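Local coordinates for uncharacterized esterase YxiM (Bacillus subtilis, PDB 2O14), which probably hydrolyses ester bonds as a GDSL-family esterase, although its natural substrate is not established, at residues K183-G188 and A346-L351; R280-T285 and G338-P343. All blocks are in the same frame, centred on the assembly; numbering follows the deposited sequence.

Contact 1: K183-G188 and A346-L351; sequences KQAGWG and AGADAL
A185 and W187 meet A348 and L351 without a hydrogen bond between them: the contact is made by van der Waals and CH...O approaches of side-chain CB atoms and backbone. The apolar part has two points. The CB of A185 faces the CB of A348 at 3.9 Å, and one turn further along the helix the CB of L351 sits 3.7 Å from the CB of W187. The same L351 CB approaches the pyrrole end of the indole obliquely, 4.0 Å from W187 CG, and the two side chains cross at about a right angle. In W187, chi1 (69°) sets CG between the backbone N and the carbonyl carbon. The side chain also touches L315, A352 and A355, and its NE1 is hydrogen-bonded to Q237 OE1.

Carbonyl oxygens supply the other set of contacts. A348 CB touches the A185 O at 3.3 Å, while the A348 O is approached by W187 CB, also at 3.3 Å, and by the CA-H of W187. A348 offers only a methyl here, and the CA atoms of W187 and A348 come to 4.2 Å.

What results is a buried helix-on-loop contact in the SGNH-type alpha/beta domain, where the first turns of helix 345-361 pack against the chain entering helix 187-190, with G186 about 7 Å from the side chain of S171, the probable nucleophile.

Contact 2: R280-T285 and G338-P343; sequences RATDFT and GDTLHP
R280 and A281 close on T340 in the tight part of this contact. The A281 N donates to the T340 O over 3.0 Å, arriving in the carbonyl plane on a lone pair, and the CA-H of R280 reaches the same oxygen. Next to this bond the R280 side chain reaches past T340, extended from CG to NE, and brings NH1 within 3.2 Å of T340 OG1. That second bond is bent, 136° at the hydrogen, with OG1 tilted from the guanidinium plane. L341 finishes the packing: its CB lies 3.4 Å from R280 NH1, and its CD1 stands over one guanidinium face, offset toward the rim. An alanine in place of R280 would probably leave T340 OG1 without this donor and uncover the flank of L341.

The looser, solvent-facing side belongs to T282, whose CG2 reaches the T340 CG2 at 3.8 Å and makes no hydrogen bond across the contact. Behind it, a type I turn from R280 to D283 sets the loop's shape; D283 OD2 accepts from the R280 N and also forms a salt bridge with R295.

On the other segment D339 fixes the backbone that carries T340. Its OD1 takes the L341 N on the anti side and the H342 N from above the carboxylate plane, so two backbone N-H groups grip one oxygen: an Asx turn through L341 N, extended to an Asx motif by H342 N. OD2 receives H342 ND1 at 2.7 Å on its syn side, nearly straight and in the imidazole plane, which fixes the ring's rotation. D339 and H342 probably belong with S171 to the active site, and this Asp-x-x-His loop is characteristic of the GDSL (SGNH) hydrolases.

The centres of the two contacts lie 14 Å apart, on the same side of the chain's centre and within the GDSL hydrolase part of the protein. Along the chain the order is 183-188, 280-285, 338-343 and 346-351, so contact 2 falls wholly between the halves of contact 1. N344 and R345 alone separate the catalytic-type loop 338-343 from the helical segment 346-351. The contacts also touch directly: Q184 packs on H342 and P343, and L351 on P343. Contact 1 is buried close to the probable active site and contact 2 lies at the surface, so the loop carrying D339 and H342, one half of contact 2, also touches contact 1 through Q184 and L351.

Contact 1: K183-G188 and A346-L351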
ATOM      1  N   LYS A 183      -2.778  14.040  -8.295  1.00 34.09           N
ATOM      2  CA  LYS A 183      -2.645  14.237  -9.734  1.00 35.20           C
ATOM      3  C   LYS A 183      -2.126  12.945 -10.370  1.00 33.23           C
ATOM      4  O   LYS A 183      -2.486  12.598 -11.495  1.00 32.60           O
ATOM      5  CB  LYS A 183      -1.671  15.388  -9.992  1.00 56.68           C
ATOM      6  CG  LYS A 183      -1.470  15.761 -11.448  1.00 60.98           C
ATOM      7  CD  LYS A 183      -0.400  16.838 -11.566  1.00 64.42           C
ATOM      8  CE  LYS A 183      -0.192  17.271 -13.007  1.00 67.71           C
ATOM      9  NZ  LYS A 183       0.894  18.286 -13.121  1.00 70.84           N
ATOM     10  N   GLN A 184      -1.273  12.243  -9.632  1.00 31.10           N
ATOM     11  CA  GLN A 184      -0.702  10.983 -10.082  1.00 29.16           C
ATOM     12  C   GLN A 184      -1.348   9.870  -9.261  1.00 28.89           C
ATOM     13  O   GLN A 184      -1.876  10.119  -8.175  1.00 27.73           O
ATOM     14  CB  GLN A 184       0.811  10.975  -9.849  1.00 27.81           C
ATOM     15  CG  GLN A 184       1.543   9.818 -10.522  1.00 28.39           C
ATOM     16  CD  GLN A 184       3.044   9.855 -10.285  1.00 29.55           C
ATOM     17  OE1 GLN A 184       3.603  10.896  -9.933  1.00 29.19           O
ATOM     18  NE2 GLN A 184       3.706   8.722 -10.495  1.00 30.62           N
ATOM     19  N   ALA A 185      -1.309   8.647  -9.778  1.00 27.49           N
ATOM     20  CA  ALA A 185      -1.883   7.515  -9.062  1.00 25.55           C
ATOM     21  C   ALA A 185      -1.476   6.174  -9.671  1.00 24.05           C
ATOM     22  O   ALA A 185      -1.152   6.086 -10.854  1.00 22.76           O
ATOM     23  CB  ALA A 185      -3.404   7.638  -9.030  1.00 18.80           C
ATOM     24  N   GLY A 186      -1.470   5.134  -8.843  1.00 21.28           N
ATOM     25  CA  GLY A 186      -1.138   3.805  -9.323  1.00 21.01           C
ATOM     26  C   GLY A 186      -2.489   3.153  -9.515  1.00 19.94           C
ATOM     27  O   GLY A 186      -3.428   3.516  -8.813  1.00 20.13           O
ATOM     28  N   TRP A 187      -2.621   2.205 -10.435  1.00 25.31           N
ATOM     29  CA  TRP A 187      -3.940   1.614 -10.633  1.00 25.12           C
ATOM     30  C   TRP A 187      -4.453   0.839  -9.428  1.00 24.18           C
ATOM     31  O   TRP A 187      -5.649   0.592  -9.315  1.00 24.68           O
ATOM     32  CB  TRP A 187      -3.998   0.754 -11.910  1.00 22.00           C
ATOM     33  CG  TRP A 187      -3.218  -0.532 -11.925  1.00 23.67           C
ATOM     34  CD1 TRP A 187      -1.979  -0.738 -12.464  1.00 23.71           C
ATOM     35  CD2 TRP A 187      -3.679  -1.816 -11.482  1.00 23.91           C
ATOM     36  NE1 TRP A 187      -1.645  -2.070 -12.393  1.00 23.02           N
ATOM     37  CE2 TRP A 187      -2.670  -2.753 -11.794  1.00 23.94           C
ATOM     38  CE3 TRP A 187      -4.850  -2.264 -10.853  1.00 24.32           C
ATOM     39  CZ2 TRP A 187      -2.797  -4.116 -11.501  1.00 25.90           C
ATOM     40  CZ3 TRP A 187      -4.977  -3.620 -10.561  1.00 25.17           C
ATOM     41  CH2 TRP A 187      -3.954  -4.528 -10.886  1.00 26.11           C
ATOM     42  N   GLY A 188      -3.557   0.470  -8.518  1.00 23.93           N
ATOM     43  CA  GLY A 188      -3.991  -0.233  -7.326  1.00 24.71           C
ATOM     44  C   GLY A 188      -4.760   0.738  -6.446  1.00 25.38           C
ATOM     45  O   GLY A 188      -5.595   0.348  -5.631  1.00 26.61           O
ATOM     46  N   ALA A 346      -6.150   9.535 -14.418  1.00 30.10           N
ATOM     47  CA  ALA A 346      -6.982   9.023 -15.508  1.00 28.93           C
ATOM     48  C   ALA A 346      -6.427   7.710 -16.049  1.00 27.79           C
ATOM     49  O   ALA A 346      -7.164   6.745 -16.231  1.00 27.64           O
ATOM     50  CB  ALA A 346      -7.074  10.054 -16.631  1.00 32.71           C
ATOM     51  N   GLY A 347      -5.125   7.676 -16.312  1.00 28.50           N
ATOM     52  CA  GLY A 347      -4.519   6.454 -16.814  1.00 27.42           C
ATOM     53  C   GLY A 347      -4.616   5.331 -15.795  1.00 26.63           C
ATOM     54  O   GLY A 347      -4.873   4.175 -16.144  1.00 27.16           O
ATOM     55  N   ALA A 348      -4.410   5.668 -14.527  1.00 21.00           N
ATOM     56  CA  ALA A 348      -4.483   4.686 -13.455  1.00 21.54           C
ATOM     57  C   ALA A 348      -5.900   4.131 -13.357  1.00 21.57           C
ATOM     58  O   ALA A 348      -6.104   2.942 -13.102  1.00 22.49           O
ATOM     59  CB  ALA A 348      -4.078   5.331 -12.135  1.00 20.65           C
ATOM     60  N   ASP A 349      -6.884   4.997 -13.571  1.00 26.43           N
ATOM     61  CA  ASP A 349      -8.274   4.575 -13.499  1.00 28.92           C
ATOM     62  C   ASP A 349      -8.663   3.638 -14.642  1.00 28.08           C
ATOM     63  O   ASP A 349      -9.427   2.695 -14.443  1.00 28.33           O
ATOM     64  CB  ASP A 349      -9.191   5.796 -13.482  1.00 40.24           C
ATOM     65  CG  ASP A 349     -10.647   5.417 -13.379  1.00 43.60           C
ATOM     66  OD1 ASP A 349     -11.238   5.054 -14.417  1.00 47.68           O
ATOM     67  OD2 ASP A 349     -11.198   5.463 -12.259  1.00 46.59           O
ATOM     68  N   ALA A 350      -8.135   3.890 -15.836  1.00 25.23           N
ATOM     69  CA  ALA A 350      -8.437   3.040 -16.984  1.00 25.16           C
ATOM     70  C   ALA A 350      -7.751   1.680 -16.832  1.00 24.27           C
ATOM     71  O   ALA A 350      -8.305   0.644 -17.203  1.00 23.85           O
ATOM     72  CB  ALA A 350      -7.984   3.717 -18.276  1.00 26.00           C
ATOM     73  N   LEU A 351      -6.538   1.689 -16.290  1.00 26.04           N
ATOM     74  CA  LEU A 351      -5.800   0.449 -16.082  1.00 25.38           C
ATOM     75  C   LEU A 351      -6.544  -0.431 -15.079  1.00 25.12           C
ATOM     76  O   LEU A 351      -6.668  -1.641 -15.274  1.00 24.99           O
ATOM     77  CB  LEU A 351      -4.388   0.745 -15.567  1.00 22.86           C
ATOM     78  CG  LEU A 351      -3.394   1.314 -16.586  1.00 22.26           C
ATOM     79  CD1 LEU A 351      -2.092   1.704 -15.895  1.00 20.69           C
ATOM     80  CD2 LEU A 351      -3.132   0.274 -17.652  1.00 21.50           C
TER

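Contact 2: R280-T285 and G338-P343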
ATOM      1  N   ARG A 280       5.111   1.950 -22.091  1.00 28.85           N
ATOM      2  CA  ARG A 280       5.221   3.404 -22.096  1.00 30.65           C
ATOM      3  C   ARG A 280       4.160   4.028 -23.001  1.00 32.14           C
ATOM      4  O   ARG A 280       3.693   3.399 -23.954  1.00 30.82           O
ATOM      5  CB  ARG A 280       6.616   3.829 -22.562  1.00 32.86           C
ATOM      6  CG  ARG A 280       7.735   3.513 -21.575  1.00 35.51           C
ATOM      7  CD  ARG A 280       9.093   3.872 -22.166  1.00 36.21           C
ATOM      8  NE  ARG A 280      10.200   3.603 -21.250  1.00 38.09           N
ATOM      9  CZ  ARG A 280      10.448   4.299 -20.144  1.00 39.30           C
ATOM     10  NH1 ARG A 280       9.667   5.317 -19.805  1.00 38.60           N
ATOM     11  NH2 ARG A 280      11.484   3.981 -19.378  1.00 38.40           N
ATOM     12  N   ALA A 281       3.791   5.270 -22.700  1.00 28.00           N
ATOM     13  CA  ALA A 281       2.780   5.987 -23.470  1.00 28.37           C
ATOM     14  C   ALA A 281       3.154   6.174 -24.940  1.00 28.71           C
ATOM     15  O   ALA A 281       2.289   6.409 -25.780  1.00 27.48           O
ATOM     16  CB  ALA A 281       2.521   7.348 -22.833  1.00 33.77           C
ATOM     17  N   THR A 282       4.442   6.063 -25.246  1.00 33.32           N
ATOM     18  CA  THR A 282       4.926   6.256 -26.608  1.00 33.71           C
ATOM     19  C   THR A 282       5.294   4.984 -27.372  1.00 33.32           C
ATOM     20  O   THR A 282       5.952   5.054 -28.413  1.00 33.66           O
ATOM     21  CB  THR A 282       6.146   7.199 -26.604  1.00 34.59           C
ATOM     22  OG1 THR A 282       7.116   6.715 -25.669  1.00 36.21           O
ATOM     23  CG2 THR A 282       5.731   8.604 -26.198  1.00 33.84           C
ATOM     24  N   ASP A 283       4.873   3.826 -26.871  1.00 28.17           N
ATOM     25  CA  ASP A 283       5.170   2.565 -27.547  1.00 27.74           C
ATOM     26  C   ASP A 283       4.216   2.317 -28.726  1.00 27.86           C
ATOM     27  O   ASP A 283       3.616   1.246 -28.849  1.00 25.23           O
ATOM     28  CB  ASP A 283       5.091   1.394 -26.562  1.00 33.21           C
ATOM     29  CG  ASP A 283       6.175   1.446 -25.495  1.00 34.95           C
ATOM     30  OD1 ASP A 283       7.142   2.227 -25.647  1.00 33.38           O
ATOM     31  OD2 ASP A 283       6.061   0.691 -24.505  1.00 35.11           O
ATOM     32  N   PHE A 284       4.086   3.326 -29.583  1.00 30.89           N
ATOM     33  CA  PHE A 284       3.236   3.258 -30.769  1.00 32.10           C
ATOM     34  C   PHE A 284       4.106   3.090 -32.004  1.00 33.70           C
ATOM     35  O   PHE A 284       5.155   3.727 -32.115  1.00 34.98           O
ATOM     36  CB  PHE A 284       2.435   4.550 -30.926  1.00 28.12           C
ATOM     37  CG  PHE A 284       1.183   4.598 -30.107  1.00 27.81           C
ATOM     38  CD1 PHE A 284       0.030   3.954 -30.543  1.00 24.82           C
ATOM     39  CD2 PHE A 284       1.149   5.302 -28.904  1.00 27.07           C
ATOM     40  CE1 PHE A 284      -1.143   4.012 -29.797  1.00 25.90           C
ATOM     41  CE2 PHE A 284      -0.024   5.365 -28.145  1.00 25.55           C
ATOM     42  CZ  PHE A 284      -1.170   4.719 -28.595  1.00 26.61           C
ATOM     43  N   THR A 285       3.666   2.246 -32.935  1.00 32.85           N
ATOM     44  CA  THR A 285       4.407   2.027 -34.174  1.00 33.43           C
ATOM     45  C   THR A 285       3.972   3.084 -35.189  1.00 34.04           C
ATOM     46  O   THR A 285       3.157   3.959 -34.879  1.00 31.81           O
ATOM     47  CB  THR A 285       4.112   0.642 -34.792  1.00 33.88           C
ATOM     48  OG1 THR A 285       2.766   0.622 -35.288  1.00 31.79           O
ATOM     49  CG2 THR A 285       4.289  -0.465 -33.755  1.00 32.46           C
ATOM     50  N   GLY A 338       5.071  14.882 -19.776  1.00 32.05           N
ATOM     51  CA  GLY A 338       6.492  14.700 -20.010  1.00 30.81           C
ATOM     52  C   GLY A 338       7.034  13.453 -19.337  1.00 30.51           C
ATOM     53  O   GLY A 338       8.242  13.301 -19.173  1.00 30.06           O
ATOM     54  N   ASP A 339       6.132  12.557 -18.950  1.00 39.49           N
ATOM     55  CA  ASP A 339       6.513  11.314 -18.287  1.00 40.30           C
ATOM     56  C   ASP A 339       5.818  10.166 -19.017  1.00 40.64           C
ATOM     57  O   ASP A 339       4.609   9.973 -18.874  1.00 41.74           O
ATOM     58  CB  ASP A 339       6.059  11.348 -16.825  1.00 35.86           C
ATOM     59  CG  ASP A 339       6.693  10.258 -15.988  1.00 36.93           C
ATOM     60  OD1 ASP A 339       6.984   9.176 -16.540  1.00 36.98           O
ATOM     61  OD2 ASP A 339       6.885  10.481 -14.773  1.00 34.66           O
ATOM     62  N   THR A 340       6.579   9.402 -19.794  1.00 31.72           N
ATOM     63  CA  THR A 340       5.997   8.300 -20.552  1.00 32.12           C
ATOM     64  C   THR A 340       5.907   6.986 -19.784  1.00 31.29           C
ATOM     65  O   THR A 340       5.486   5.971 -20.341  1.00 31.99           O
ATOM     66  CB  THR A 340       6.795   8.034 -21.841  1.00 39.45           C
ATOM     67  OG1 THR A 340       8.105   7.557 -21.503  1.00 41.61           O
ATOM     68  CG2 THR A 340       6.916   9.310 -22.662  1.00 39.90           C
ATOM     69  N   LEU A 341       6.293   6.994 -18.514  1.00 30.60           N
ATOM     70  CA  LEU A 341       6.252   5.766 -17.726  1.00 29.07           C
ATOM     71  C   LEU A 341       5.173   5.734 -16.654  1.00 27.69           C
ATOM     72  O   LEU A 341       4.537   4.704 -16.444  1.00 27.49           O
ATOM     73  CB  LEU A 341       7.614   5.516 -17.073  1.00 31.84           C
ATOM     74  CG  LEU A 341       7.734   4.228 -16.245  1.00 31.80           C
ATOM     75  CD1 LEU A 341       7.572   3.015 -17.153  1.00 29.74           C
ATOM     76  CD2 LEU A 341       9.094   4.187 -15.551  1.00 30.62           C
ATOM     77  N   HIS A 342       4.961   6.860 -15.982  1.00 32.29           N
ATOM     78  CA  HIS A 342       3.979   6.935 -14.904  1.00 33.46           C
ATOM     79  C   HIS A 342       2.587   7.413 -15.294  1.00 32.81           C
ATOM     80  O   HIS A 342       2.411   8.536 -15.772  1.00 33.13           O
ATOM     81  CB  HIS A 342       4.515   7.825 -13.779  1.00 28.30           C
ATOM     82  CG  HIS A 342       5.857   7.403 -13.272  1.00 27.29           C
ATOM     83  ND1 HIS A 342       6.984   8.181 -13.414  1.00 27.16           N
ATOM     84  CD2 HIS A 342       6.258   6.266 -12.656  1.00 27.28           C
ATOM     85  CE1 HIS A 342       8.024   7.542 -12.907  1.00 27.79           C
ATOM     86  NE2 HIS A 342       7.610   6.377 -12.441  1.00 27.44           N
ATOM     87  N   PRO A 343       1.571   6.561 -15.087  1.00 34.64           N
ATOM     88  CA  PRO A 343       0.195   6.934 -15.422  1.00 33.86           C
ATOM     89  C   PRO A 343      -0.268   8.036 -14.477  1.00 34.76           C
ATOM     90  O   PRO A 343       0.254   8.160 -13.364  1.00 33.44           O
ATOM     91  CB  PRO A 343      -0.586   5.642 -15.180  1.00 23.81           C
ATOM     92  CG  PRO A 343       0.438   4.566 -15.367  1.00 24.60           C
ATOM     93  CD  PRO A 343       1.646   5.147 -14.685  1.00 23.36           C
TER